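Local coordinates for Phenylalanine/tyrosine ammonia-lyase (Rhodosporidium toruloides, PDB 1Y2M), which catalyses the non-oxidative deamination of L-phenylalanine and L-tyrosine to trans-cinnamic and p-coumaric acid, working as a homotetramer, at residues His197-Ile202 / Ser231-Val236; Tyr465-Leu470 / Leu528-Gln533; Leu523-Leu528 / Ser693-Ile698. One frame throughout, in Å; residues are numbered along the deposited sequence.

Interaction 1: His197-Ile202 / Ser231-Val236; sequences HGITPI and SKVHVV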
ATOM      1  N   HIS B 197     -35.751 -20.711  10.879  1.00  9.69           N
ATOM      2  CA  HIS B 197     -35.405 -21.992  11.518  1.00  8.80           C
ATOM      3  C   HIS B 197     -33.898 -22.101  11.828  1.00 10.14           C
ATOM      4  O   HIS B 197     -33.449 -23.139  12.296  1.00 14.01           O
ATOM      5  CB  HIS B 197     -35.838 -23.159  10.634  1.00 10.04           C
ATOM      6  CG  HIS B 197     -37.323 -23.299  10.508  1.00 13.70           C
ATOM      7  ND1 HIS B 197     -38.124 -23.608  11.582  1.00 18.57           N
ATOM      8  CD2 HIS B 197     -38.157 -23.116   9.458  1.00 17.72           C
ATOM      9  CE1 HIS B 197     -39.388 -23.645  11.187  1.00 17.72           C
ATOM     10  NE2 HIS B 197     -39.437 -23.345   9.903  1.00 17.74           N
ATOM     11  N   GLY B 198     -33.125 -21.034  11.623  1.00  9.26           N
ATOM     12  CA  GLY B 198     -31.729 -21.031  11.976  1.00  9.91           C
ATOM     13  C   GLY B 198     -30.895 -22.023  11.196  1.00  9.51           C
ATOM     14  O   GLY B 198     -29.929 -22.627  11.745  1.00 10.30           O
ATOM     15  N   ILE B 199     -31.231 -22.180   9.922  1.00  9.41           N
ATOM     16  CA  ILE B 199     -30.428 -23.015   8.986  1.00  8.43           C
ATOM     17  C   ILE B 199     -29.549 -22.053   8.199  1.00  9.81           C
ATOM     18  O   ILE B 199     -30.071 -21.178   7.527  1.00  9.46           O
ATOM     19  CB  ILE B 199     -31.325 -23.779   8.027  1.00 10.33           C
ATOM     20  CG1 ILE B 199     -32.275 -24.703   8.792  1.00  9.57           C
ATOM     21  CG2 ILE B 199     -30.433 -24.570   7.066  1.00 10.19           C
ATOM     22  CD1 ILE B 199     -33.338 -25.289   7.922  1.00 11.48           C
ATOM     23  N   THR B 200     -28.230 -22.170   8.318  1.00  8.27           N
ATOM     24  CA  THR B 200     -27.308 -21.216   7.710  1.00  7.45           C
ATOM     25  C   THR B 200     -26.313 -21.992   6.851  1.00  7.08           C
ATOM     26  O   THR B 200     -25.570 -22.855   7.350  1.00  9.15           O
ATOM     27  CB  THR B 200     -26.515 -20.381   8.744  1.00  9.23           C
ATOM     28  OG1 THR B 200     -27.374 -19.795   9.722  1.00  9.83           O
ATOM     29  CG2 THR B 200     -25.785 -19.256   8.045  1.00 10.00           C
ATOM     30  N   PRO B 201     -26.387 -21.759   5.527  1.00  9.18           N
ATOM     31  CA  PRO B 201     -25.481 -22.424   4.629  1.00  7.04           C
ATOM     32  C   PRO B 201     -24.022 -22.219   4.983  1.00  7.54           C
ATOM     33  O   PRO B 201     -23.628 -21.135   5.385  1.00  8.84           O
ATOM     34  CB  PRO B 201     -25.818 -21.812   3.281  1.00  7.71           C
ATOM     35  CG  PRO B 201     -27.266 -21.466   3.366  1.00  7.97           C
ATOM     36  CD  PRO B 201     -27.409 -20.975   4.801  1.00 10.92           C
ATOM     37  N   ILE B 202     -23.243 -23.263   4.786  1.00  8.10           N
ATOM     38  CA  ILE B 202     -21.811 -23.195   4.954  1.00  9.19           C
ATOM     39  C   ILE B 202     -21.257 -22.749   3.597  1.00  9.84           C
ATOM     40  O   ILE B 202     -21.462 -23.430   2.572  1.00 11.01           O
ATOM     41  CB  ILE B 202     -21.237 -24.574   5.364  1.00 10.25           C
ATOM     42  CG1 ILE B 202     -21.735 -24.956   6.732  1.00 10.67           C
ATOM     43  CG2 ILE B 202     -19.718 -24.585   5.304  1.00 11.03           C
ATOM     44  CD1 ILE B 202     -21.375 -24.016   7.838  1.00 14.45           C
ATOM     45  N   SER B 231     -24.400 -29.937  -0.703  1.00 10.64           N
ATOM     46  CA  SER B 231     -24.562 -28.704   0.057  1.00 11.85           C
ATOM     47  C   SER B 231     -24.663 -28.974   1.568  1.00  7.86           C
ATOM     48  O   SER B 231     -25.417 -29.851   2.000  1.00  9.24           O
ATOM     49  CB  SER B 231     -25.790 -27.939  -0.461  1.00 10.81           C
ATOM     50  OG  SER B 231     -26.226 -26.999   0.487  1.00 14.38           O
ATOM     51  N   LYS B 232     -23.877 -28.226   2.351  1.00 10.79           N
ATOM     52  CA  LYS B 232     -23.851 -28.353   3.821  1.00 10.56           C
ATOM     53  C   LYS B 232     -24.428 -27.108   4.475  1.00  9.93           C
ATOM     54  O   LYS B 232     -24.248 -25.994   3.986  1.00  7.34           O
ATOM     55  CB  LYS B 232     -22.424 -28.623   4.335  1.00 12.90           C
ATOM     56  CG  LYS B 232     -21.489 -29.366   3.353  1.00 32.09           C
ATOM     57  CD  LYS B 232     -21.540 -30.852   3.402  1.00 35.51           C
ATOM     58  CE  LYS B 232     -20.396 -31.429   2.508  1.00 36.92           C
ATOM     59  NZ  LYS B 232     -20.079 -32.903   2.791  1.00 44.48           N
ATOM     60  N   VAL B 233     -25.097 -27.296   5.614  1.00  7.03           N
ATOM     61  CA  VAL B 233     -25.683 -26.190   6.355  1.00  8.65           C
ATOM     62  C   VAL B 233     -25.436 -26.376   7.829  1.00  8.46           C
ATOM     63  O   VAL B 233     -25.218 -27.484   8.289  1.00 10.52           O
ATOM     64  CB  VAL B 233     -27.219 -26.071   6.073  1.00  9.80           C
ATOM     65  CG1 VAL B 233     -27.462 -25.878   4.579  1.00 10.07           C
ATOM     66  CG2 VAL B 233     -27.943 -27.319   6.621  1.00  7.53           C
ATOM     67  N   HIS B 234     -25.438 -25.268   8.562  1.00  7.89           N
ATOM     68  CA  HIS B 234     -25.242 -25.249  10.000  1.00  8.77           C
ATOM     69  C   HIS B 234     -26.638 -25.065  10.647  1.00 10.15           C
ATOM     70  O   HIS B 234     -27.437 -24.249  10.190  1.00 11.84           O
ATOM     71  CB  HIS B 234     -24.329 -24.103  10.364  1.00  8.58           C
ATOM     72  CG  HIS B 234     -24.222 -23.845  11.829  1.00  7.15           C
ATOM     73  ND1 HIS B 234     -25.204 -23.195  12.542  1.00 14.29           N
ATOM     74  CD2 HIS B 234     -23.202 -24.051  12.682  1.00 10.75           C
ATOM     75  CE1 HIS B 234     -24.819 -23.081  13.805  1.00 16.22           C
ATOM     76  NE2 HIS B 234     -23.594 -23.577  13.912  1.00 10.67           N
ATOM     77  N   VAL B 235     -26.924 -25.861  11.662  1.00  8.76           N
ATOM     78  CA  VAL B 235     -28.115 -25.774  12.486  1.00  9.64           C
ATOM     79  C   VAL B 235     -27.738 -26.053  13.925  1.00 12.20           C
ATOM     80  O   VAL B 235     -26.777 -26.772  14.202  1.00 14.26           O
ATOM     81  CB  VAL B 235     -29.192 -26.795  12.079  1.00  9.80           C
ATOM     82  CG1 VAL B 235     -29.573 -26.580  10.631  1.00 22.78           C
ATOM     83  CG2 VAL B 235     -28.730 -28.270  12.318  1.00 13.40           C
ATOM     84  N   VAL B 236     -28.542 -25.530  14.846  1.00 11.27           N
ATOM     85  CA  VAL B 236     -28.520 -26.052  16.214  1.00 11.98           C
ATOM     86  C   VAL B 236     -29.669 -27.037  16.392  1.00 12.72           C
ATOM     87  O   VAL B 236     -30.819 -26.731  16.102  1.00 13.17           O
ATOM     88  CB  VAL B 236     -28.654 -24.908  17.244  1.00 10.93           C
ATOM     89  CG1 VAL B 236     -28.758 -25.474  18.685  1.00 15.10           C
ATOM     90  CG2 VAL B 236     -27.518 -23.926  17.100  1.00 14.08           C
TER
HETATM   91  O   HOH W   1     -27.366 -21.624  11.950  1.00  9.16           O
HETATM   92  O   HOH W   2     -30.394 -23.495  14.214  1.00 22.65           O
HETATM   93  O   HOH W   3     -21.820 -26.228   1.419  1.00 18.63           O
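Thr200 and His234 form an antiparallel hydrogen-bonded pair: Thr200 N reaches His234 O at 2.9 Å, and His234 N returns to Thr200 O at 2.7 Å. Pro201, with no N-H to give, sits opposite Val233 in the following non-hydrogen-bonded pair, and Ile202 N then bonds Lys232 O at 3.0 Å. Ile199 CG2 touches Val233 CB at 3.7 Å, while Ile199 CG1 lies alongside Val235 CG1. The tip of Ile202, CD1, packs on His234 CB at 3.9 Å. CG of His234 stands anti to the backbone N (chi1 171°); ND1 of its ring shares a water with Gly198 O and Thr200 OG1, and NE2 bonds Glu241 OE1, so both ring nitrogens are held. A second water joins Gly198 O to Val236 N, and a third Ile202 O to Lys232 N, at the two ends of the pairing. Gly198, the first residue beyond helix 185-197, takes a positive phi in a Schellman motif and leads into strand 200-201. Strand 232-237 is the middle of a three-stranded antiparallel sheet, between 200-201 and 240-245, with helix 246-252 against Val233 and Val235 and helix 162-176 against Thr200 and His234.

Interaction 2: Tyr465-Leu470 / Leu528-Gln533; sequences YHCKGL and LYCVLQ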
ATOM      1  N   TYR B 465       5.537  -1.980  36.568  1.00  9.50           N
ATOM      2  CA  TYR B 465       5.536  -1.390  35.228  1.00 12.38           C
ATOM      3  C   TYR B 465       4.146  -1.503  34.568  1.00 11.74           C
ATOM      4  O   TYR B 465       4.024  -1.558  33.341  1.00 10.68           O
ATOM      5  CB  TYR B 465       6.576  -2.090  34.352  1.00 12.94           C
ATOM      6  CG  TYR B 465       7.844  -2.383  35.091  1.00 18.17           C
ATOM      7  CD1 TYR B 465       8.560  -1.369  35.665  1.00 17.55           C
ATOM      8  CD2 TYR B 465       8.273  -3.701  35.272  1.00 25.74           C
ATOM      9  CE1 TYR B 465       9.747  -1.668  36.455  1.00 19.32           C
ATOM     10  CE2 TYR B 465       9.397  -4.011  36.013  1.00 28.38           C
ATOM     11  CZ  TYR B 465      10.135  -3.001  36.603  1.00 28.89           C
ATOM     12  OH  TYR B 465      11.261  -3.355  37.322  1.00 27.80           O
ATOM     13  N   HIS B 466       3.116  -1.497  35.397  1.00 10.44           N
ATOM     14  CA  HIS B 466       1.750  -1.783  35.052  1.00  9.09           C
ATOM     15  C   HIS B 466       1.390  -1.755  33.592  1.00  9.76           C
ATOM     16  O   HIS B 466       1.302  -2.821  32.983  1.00  8.71           O
ATOM     17  CB  HIS B 466       0.830  -0.868  35.862  1.00  7.06           C
ATOM     18  CG  HIS B 466      -0.645  -1.183  35.722  1.00 10.33           C
ATOM     19  ND1 HIS B 466      -1.616  -0.351  36.233  1.00 10.77           N
ATOM     20  CD2 HIS B 466      -1.306  -2.169  35.058  1.00 10.52           C
ATOM     21  CE1 HIS B 466      -2.811  -0.825  35.925  1.00 12.87           C
ATOM     22  NE2 HIS B 466      -2.657  -1.934  35.227  1.00 10.60           N
ATOM     23  N   CYS B 467       1.205  -0.550  33.003  1.00 10.23           N
ATOM     24  CA  CYS B 467       0.650  -0.422  31.626  1.00  9.31           C
ATOM     25  C   CYS B 467       1.713  -0.357  30.484  1.00  9.00           C
ATOM     26  O   CYS B 467       1.384  -0.032  29.353  1.00 11.70           O
ATOM     27  CB  CYS B 467      -0.293   0.749  31.542  1.00 10.18           C
ATOM     28  SG  CYS B 467      -1.821   0.511  32.476  1.00 11.90           S
ATOM     29  N   LYS B 468       2.981  -0.622  30.803  1.00  8.92           N
ATOM     30  CA  LYS B 468       4.075  -0.572  29.799  1.00  9.00           C
ATOM     31  C   LYS B 468       3.829  -1.561  28.641  1.00  9.61           C
ATOM     32  O   LYS B 468       4.057  -1.253  27.453  1.00 11.58           O
ATOM     33  CB  LYS B 468       5.425  -0.844  30.458  1.00  9.39           C
ATOM     34  CG  LYS B 468       6.581  -0.775  29.510  1.00 11.70           C
ATOM     35  CD  LYS B 468       7.876  -1.151  30.166  1.00 15.54           C
ATOM     36  CE  LYS B 468       8.372  -0.110  31.136  1.00 23.83           C
ATOM     37  NZ  LYS B 468       8.877   1.088  30.449  1.00 32.88           N
ATOM     38  N   GLY B 469       3.371  -2.773  28.980  1.00 11.51           N
ATOM     39  CA  GLY B 469       3.100  -3.752  27.970  1.00  7.89           C
ATOM     40  C   GLY B 469       1.974  -3.299  27.091  1.00  8.77           C
ATOM     41  O   GLY B 469       1.958  -3.517  25.881  1.00 11.51           O
ATOM     42  N   LEU B 470       0.981  -2.680  27.694  1.00 11.66           N
ATOM     43  CA  LEU B 470      -0.158  -2.148  26.935  1.00 10.17           C
ATOM     44  C   LEU B 470       0.223  -0.982  26.006  1.00 10.35           C
ATOM     45  O   LEU B 470      -0.307  -0.840  24.926  1.00 10.20           O
ATOM     46  CB  LEU B 470      -1.336  -1.821  27.839  1.00  9.07           C
ATOM     47  CG  LEU B 470      -2.063  -2.972  28.505  1.00 10.16           C
ATOM     48  CD1 LEU B 470      -3.158  -2.430  29.467  1.00 14.88           C
ATOM     49  CD2 LEU B 470      -2.663  -3.917  27.483  1.00 10.84           C
ATOM     50  N   LEU B 528      -9.273   2.080  26.999  1.00  8.10           N
ATOM     51  CA  LEU B 528     -10.262   2.172  28.078  1.00  6.83           C
ATOM     52  C   LEU B 528      -9.740   1.577  29.382  1.00  9.05           C
ATOM     53  O   LEU B 528      -9.879   2.196  30.445  1.00  8.56           O
ATOM     54  CB  LEU B 528     -11.554   1.463  27.659  1.00  7.94           C
ATOM     55  CG  LEU B 528     -12.767   1.522  28.586  1.00  7.56           C
ATOM     56  CD1 LEU B 528     -13.040   2.947  29.075  1.00  8.43           C
ATOM     57  CD2 LEU B 528     -14.009   0.972  27.845  1.00  9.46           C
ATOM     58  N   TYR B 529      -9.084   0.423  29.299  1.00  7.63           N
ATOM     59  CA  TYR B 529      -8.457  -0.161  30.498  1.00  8.14           C
ATOM     60  C   TYR B 529      -7.542   0.871  31.151  1.00  8.53           C
ATOM     61  O   TYR B 529      -7.608   1.107  32.366  1.00  9.19           O
ATOM     62  CB  TYR B 529      -7.694  -1.431  30.141  1.00 10.08           C
ATOM     63  CG  TYR B 529      -6.931  -1.984  31.316  1.00  8.86           C
ATOM     64  CD1 TYR B 529      -7.500  -2.927  32.172  1.00  9.62           C
ATOM     65  CD2 TYR B 529      -5.655  -1.557  31.572  1.00  9.01           C
ATOM     66  CE1 TYR B 529      -6.804  -3.399  33.254  1.00  8.77           C
ATOM     67  CE2 TYR B 529      -4.960  -2.024  32.688  1.00  8.28           C
ATOM     68  CZ  TYR B 529      -5.526  -2.934  33.512  1.00  9.09           C
ATOM     69  OH  TYR B 529      -4.796  -3.396  34.609  1.00 11.68           O
ATOM     70  N   CYS B 530      -6.673   1.469  30.334  1.00  8.27           N
ATOM     71  CA  CYS B 530      -5.643   2.396  30.867  1.00  7.43           C
ATOM     72  C   CYS B 530      -6.224   3.698  31.425  1.00  7.91           C
ATOM     73  O   CYS B 530      -5.836   4.156  32.518  1.00  8.72           O
ATOM     74  CB  CYS B 530      -4.583   2.690  29.873  1.00  8.84           C
ATOM     75  SG  CYS B 530      -3.583   1.299  29.346  1.00 10.86           S
ATOM     76  N   VAL B 531      -7.152   4.298  30.678  1.00  8.30           N
ATOM     77  CA  VAL B 531      -7.697   5.590  31.103  1.00  8.72           C
ATOM     78  C   VAL B 531      -8.395   5.454  32.441  1.00  8.44           C
ATOM     79  O   VAL B 531      -8.407   6.366  33.249  1.00  8.44           O
ATOM     80  CB  VAL B 531      -8.583   6.260  29.988  1.00  8.19           C
ATOM     81  CG1 VAL B 531      -9.991   5.639  29.968  1.00 10.60           C
ATOM     82  CG2 VAL B 531      -8.664   7.776  30.184  1.00 10.04           C
ATOM     83  N   LEU B 532      -9.038   4.315  32.693  1.00  7.59           N
ATOM     84  CA  LEU B 532      -9.745   4.143  33.968  1.00  7.96           C
ATOM     85  C   LEU B 532      -8.740   4.050  35.126  1.00  6.90           C
ATOM     86  O   LEU B 532      -8.974   4.632  36.185  1.00 10.60           O
ATOM     87  CB  LEU B 532     -10.613   2.882  33.943  1.00  8.02           C
ATOM     88  CG  LEU B 532     -11.685   2.927  32.878  1.00  8.13           C
ATOM     89  CD1 LEU B 532     -12.327   1.579  32.761  1.00 16.01           C
ATOM     90  CD2 LEU B 532     -12.731   4.056  33.117  1.00 13.67           C
ATOM     91  N   GLN B 533      -7.633   3.342  34.896  1.00  9.74           N
ATOM     92  CA  GLN B 533      -6.545   3.338  35.892  1.00 10.50           C
ATOM     93  C   GLN B 533      -6.040   4.728  36.133  1.00  9.50           C
ATOM     94  O   GLN B 533      -5.884   5.143  37.299  1.00 10.05           O
ATOM     95  CB  GLN B 533      -5.394   2.462  35.471  1.00 10.58           C
ATOM     96  CG  GLN B 533      -4.254   2.443  36.508  1.00 11.00           C
ATOM     97  CD  GLN B 533      -4.403   1.424  37.639  1.00 10.39           C
ATOM     98  OE1 GLN B 533      -5.448   0.786  37.843  1.00 11.53           O
ATOM     99  NE2 GLN B 533      -3.321   1.301  38.428  1.00  8.59           N
TER
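Cys467 and Cys530 bring the two backbones closest, their CA atoms 6.9 Å apart, where the turn leading into helix 468-484 meets the flank of helix 506-560. Beside them His466 and Tyr529 reach toward each other tip to tip, and His466 NE2 and Tyr529 OH share a nearly straight hydrogen bond of 2.7 Å in which either could be the donor. The hydroxyl lies in the plane of the imidazole, and the ring planes stand at 86°, rim to rim, neither over the face of the other. CG of His466 is anti to its backbone N (chi1 -173°), which carries the ring out toward helix 506-560. The ring is fixed on further sides: its ND1 bonds Leu456 O, the amide of Gln533 is turned across its edge, and Cys467 SG lies 3.6 Å above the ring plane, over its centre. Gln533 NE2 also bonds Leu456 O, so that one carbonyl gathers both side chains. An alanine in place of His466 would probably leave the Tyr529 hydroxyl without this partner and open a gap under Cys467 SG. Cys467 is the N-cap residue of helix 468-484, which packs against the 55-residue helix 506-560 in the largely helical PAL/histidase fold; the next residue, Lys468, binds cinnamate and forms a salt bridge with Glu496 of a second subunit. Cys467 SG also meets the edge of the Tyr529 ring, a Cys sulfur-aromatic contact, and approaches Cys530 SG to 3.7 Å. One helical turn on, Leu470 crosses Tyr529 at about a right angle, its CD1 lying 3.4 Å from Tyr529 CD2 and 3.8 Å from Cys530 SG. Ile691 of helix 691-703 packs on both His466 and Leu470.

Interaction 3: Leu523-Leu528 / Ser693-Ile698; sequences LLATHL and SNVSKI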
ATOM      1  N   LEU B 523      -7.418  -2.225  20.435  1.00  8.46           N
ATOM      2  CA  LEU B 523      -6.774  -0.956  20.795  1.00  8.86           C
ATOM      3  C   LEU B 523      -7.660  -0.144  21.724  1.00  9.17           C
ATOM      4  O   LEU B 523      -7.170   0.433  22.727  1.00  9.81           O
ATOM      5  CB  LEU B 523      -6.428  -0.184  19.523  1.00 10.24           C
ATOM      6  CG  LEU B 523      -5.783   1.170  19.701  1.00  8.31           C
ATOM      7  CD1 LEU B 523      -4.597   1.167  20.555  1.00  8.56           C
ATOM      8  CD2 LEU B 523      -5.541   1.858  18.308  1.00 11.40           C
ATOM      9  N   LEU B 524      -8.939  -0.005  21.365  1.00  8.83           N
ATOM     10  CA  LEU B 524      -9.802   0.850  22.177  1.00  8.62           C
ATOM     11  C   LEU B 524     -10.110   0.192  23.547  1.00 10.04           C
ATOM     12  O   LEU B 524     -10.268   0.887  24.561  1.00  9.96           O
ATOM     13  CB  LEU B 524     -11.074   1.246  21.428  1.00  8.49           C
ATOM     14  CG  LEU B 524     -10.777   2.100  20.195  1.00 10.81           C
ATOM     15  CD1 LEU B 524     -12.096   2.681  19.711  1.00  9.93           C
ATOM     16  CD2 LEU B 524      -9.768   3.225  20.409  1.00 12.04           C
ATOM     17  N   ALA B 525     -10.172  -1.143  23.586  1.00  8.83           N
ATOM     18  CA  ALA B 525     -10.321  -1.872  24.890  1.00  9.40           C
ATOM     19  C   ALA B 525      -9.090  -1.562  25.775  1.00  8.74           C
ATOM     20  O   ALA B 525      -9.199  -1.355  26.954  1.00  9.38           O
ATOM     21  CB  ALA B 525     -10.477  -3.323  24.695  1.00 11.34           C
ATOM     22  N   THR B 526      -7.929  -1.619  25.170  1.00  8.69           N
ATOM     23  CA  THR B 526      -6.671  -1.278  25.856  1.00  7.46           C
ATOM     24  C   THR B 526      -6.673   0.159  26.417  1.00  8.39           C
ATOM     25  O   THR B 526      -6.313   0.437  27.572  1.00  8.47           O
ATOM     26  CB  THR B 526      -5.505  -1.508  24.879  1.00 11.74           C
ATOM     27  OG1 THR B 526      -5.432  -2.906  24.597  1.00  8.99           O
ATOM     28  CG2 THR B 526      -4.155  -1.017  25.386  1.00 10.07           C
ATOM     29  N   HIS B 527      -7.028   1.104  25.572  1.00  9.78           N
ATOM     30  CA  HIS B 527      -7.095   2.499  25.980  1.00  8.71           C
ATOM     31  C   HIS B 527      -8.090   2.650  27.134  1.00  7.89           C
ATOM     32  O   HIS B 527      -7.842   3.383  28.108  1.00 10.35           O
ATOM     33  CB  HIS B 527      -7.459   3.335  24.744  1.00  9.83           C
ATOM     34  CG  HIS B 527      -7.394   4.835  24.939  1.00  6.67           C
ATOM     35  ND1 HIS B 527      -7.650   5.727  23.916  1.00 10.76           N
ATOM     36  CD2 HIS B 527      -7.115   5.586  26.035  1.00  9.44           C
ATOM     37  CE1 HIS B 527      -7.518   6.961  24.383  1.00 11.46           C
ATOM     38  NE2 HIS B 527      -7.215   6.906  25.667  1.00  9.50           N
ATOM     39  N   LEU B 528      -9.273   2.080  26.999  1.00  8.10           N
ATOM     40  CA  LEU B 528     -10.262   2.172  28.078  1.00  6.83           C
ATOM     41  C   LEU B 528      -9.740   1.577  29.382  1.00  9.05           C
ATOM     42  O   LEU B 528      -9.879   2.196  30.445  1.00  8.56           O
ATOM     43  CB  LEU B 528     -11.554   1.463  27.659  1.00  7.94           C
ATOM     44  CG  LEU B 528     -12.767   1.522  28.586  1.00  7.56           C
ATOM     45  CD1 LEU B 528     -13.040   2.947  29.075  1.00  8.43           C
ATOM     46  CD2 LEU B 528     -14.009   0.972  27.845  1.00  9.46           C
ATOM     47  N   SER B 693      -6.253 -10.594  30.789  1.00  7.53           N
ATOM     48  CA  SER B 693      -7.548 -11.191  31.122  1.00 10.12           C
ATOM     49  C   SER B 693      -8.584 -10.111  31.336  1.00 10.44           C
ATOM     50  O   SER B 693      -9.720 -10.244  30.920  1.00 11.08           O
ATOM     51  CB  SER B 693      -7.452 -12.090  32.341  1.00 10.92           C
ATOM     52  OG  SER B 693      -6.744 -13.296  32.038  1.00 13.27           O
ATOM     53  N   ASN B 694      -8.164  -9.002  31.950  1.00 10.05           N
ATOM     54  CA  ASN B 694      -9.077  -7.861  32.189  1.00 10.98           C
ATOM     55  C   ASN B 694      -9.378  -7.074  30.905  1.00  9.37           C
ATOM     56  O   ASN B 694     -10.550  -6.743  30.621  1.00 10.67           O
ATOM     57  CB  ASN B 694      -8.557  -6.978  33.343  1.00 11.96           C
ATOM     58  CG  ASN B 694      -8.574  -7.733  34.665  1.00 12.11           C
ATOM     59  OD1 ASN B 694      -7.576  -7.848  35.387  1.00 14.69           O
ATOM     60  ND2 ASN B 694      -9.714  -8.299  34.976  1.00 15.38           N
ATOM     61  N   VAL B 695      -8.350  -6.733  30.137  1.00 10.08           N
ATOM     62  CA  VAL B 695      -8.568  -6.084  28.847  1.00  8.22           C
ATOM     63  C   VAL B 695      -9.514  -6.948  27.972  1.00  8.60           C
ATOM     64  O   VAL B 695     -10.439  -6.439  27.281  1.00  9.39           O
ATOM     65  CB  VAL B 695      -7.238  -5.781  28.112  1.00  9.12           C
ATOM     66  CG1 VAL B 695      -7.505  -5.184  26.733  1.00  8.05           C
ATOM     67  CG2 VAL B 695      -6.382  -4.856  28.953  1.00  8.43           C
ATOM     68  N   SER B 696      -9.310  -8.261  28.003  1.00  8.13           N
ATOM     69  CA  SER B 696     -10.174  -9.179  27.260  1.00  9.35           C
ATOM     70  C   SER B 696     -11.654  -8.999  27.560  1.00  8.98           C
ATOM     71  O   SER B 696     -12.488  -9.092  26.649  1.00 11.20           O
ATOM     72  CB  SER B 696      -9.720 -10.607  27.451  1.00 13.10           C
ATOM     73  OG  SER B 696      -8.378 -10.761  26.966  1.00 10.69           O
ATOM     74  N   LYS B 697     -11.995  -8.801  28.819  1.00  8.99           N
ATOM     75  CA  LYS B 697     -13.381  -8.586  29.198  1.00  9.70           C
ATOM     76  C   LYS B 697     -13.944  -7.321  28.577  1.00 10.63           C
ATOM     77  O   LYS B 697     -15.115  -7.310  28.175  1.00  9.24           O
ATOM     78  CB  LYS B 697     -13.498  -8.524  30.717  1.00 11.49           C
ATOM     79  CG  LYS B 697     -13.323  -9.877  31.335  1.00 16.26           C
ATOM     80  CD  LYS B 697     -13.457  -9.886  32.830  1.00 20.89           C
ATOM     81  CE  LYS B 697     -13.470 -11.361  33.334  1.00 34.14           C
ATOM     82  NZ  LYS B 697     -14.345 -12.248  32.504  1.00 40.68           N
ATOM     83  N   ILE B 698     -13.122  -6.280  28.439  1.00  8.57           N
ATOM     84  CA  ILE B 698     -13.552  -5.030  27.794  1.00  8.08           C
ATOM     85  C   ILE B 698     -13.779  -5.280  26.300  1.00  8.03           C
ATOM     86  O   ILE B 698     -14.802  -4.901  25.715  1.00  9.82           O
ATOM     87  CB  ILE B 698     -12.583  -3.890  28.065  1.00  7.33           C
ATOM     88  CG1 ILE B 698     -12.430  -3.682  29.594  1.00 10.52           C
ATOM     89  CG2 ILE B 698     -13.066  -2.626  27.393  1.00 10.63           C
ATOM     90  CD1 ILE B 698     -11.500  -2.576  30.017  1.00 11.75           C
TER
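Ala525 and Ile698 meet where helices 523-528 and 693-698 pass each other, the two short axes 8.6 Å apart at closest and their directions 117° apart. This is apolar helix-helix packing, joining helix 506-560 of the lyase family region to the near-C-terminal helix 691-703. The apolar contacts centre on Ile698. Its CG2 branch, anti to the backbone N (chi1 to CG1 -57°), is directed at helix 523-528 and touches Ala525 twice, with CA and CB each 3.8 Å from Ile698 CG2. The same methyl meets Leu528 CD2 at 3.7 Å, the two side chains slanting past each other, so one branch of Ile698 bears on residues almost a turn apart. The other branch ends at CD1, 4.0 Å from the backbone Ala525 O. One turn earlier, Val695 adds a second point of packing, its CG1 lying 4.1 Å from Ala525 CB. The small alanine is thus flanked by both branched side chains, and the CA atoms of Ala525 and Ile698 come within 5.4 Å.

The single polar side-chain atom at the contact is Thr526 OG1. Val695 CG1 packs 3.7 Å from this oxygen, which is hydrogen-bonded to Leu522 O in the preceding turn of its own helix. Leu470 and Tyr477 of helix 468-484 pack against the same threonine.

Around this contact, Ser696 OG of helix 691-703 bonds Leu143 N of a second subunit, and Val695 packs on Val142 of that subunit; Val669 of helix 662-672 touches both Leu528 and Ile698.

No hydrogen bond or salt bridge joins the two segments: cohesion comes from close packing, chiefly of methyl groups, and the threonine oxygen, already supplied with an acceptor inside its helix, can lie against a valine methyl without a polar partner across the interface.

Overall arrangement
Interaction 1 stands apart: its centre lies about 42 Å from that of interaction 2 and about 33 Å from that of interaction 3, and it closes along the chain before either opens. It pairs strands of a small antiparallel sheet; the others belong to the helical body. Interactions 2 and 3, with centres about 9 Å apart, lie on consecutive turns of helix 506-560 and share Leu528; their segments alternate in sequence. Tyr529 packs on Val695 and Ile698, and Leu470 on Thr526, so helices 468-484 and 691-703 converge on helix 506-560. Both contacts touch the second subunit, and because Lys468, which binds cinnamate, lies on interaction 2, the junction is probably close to the substrate site.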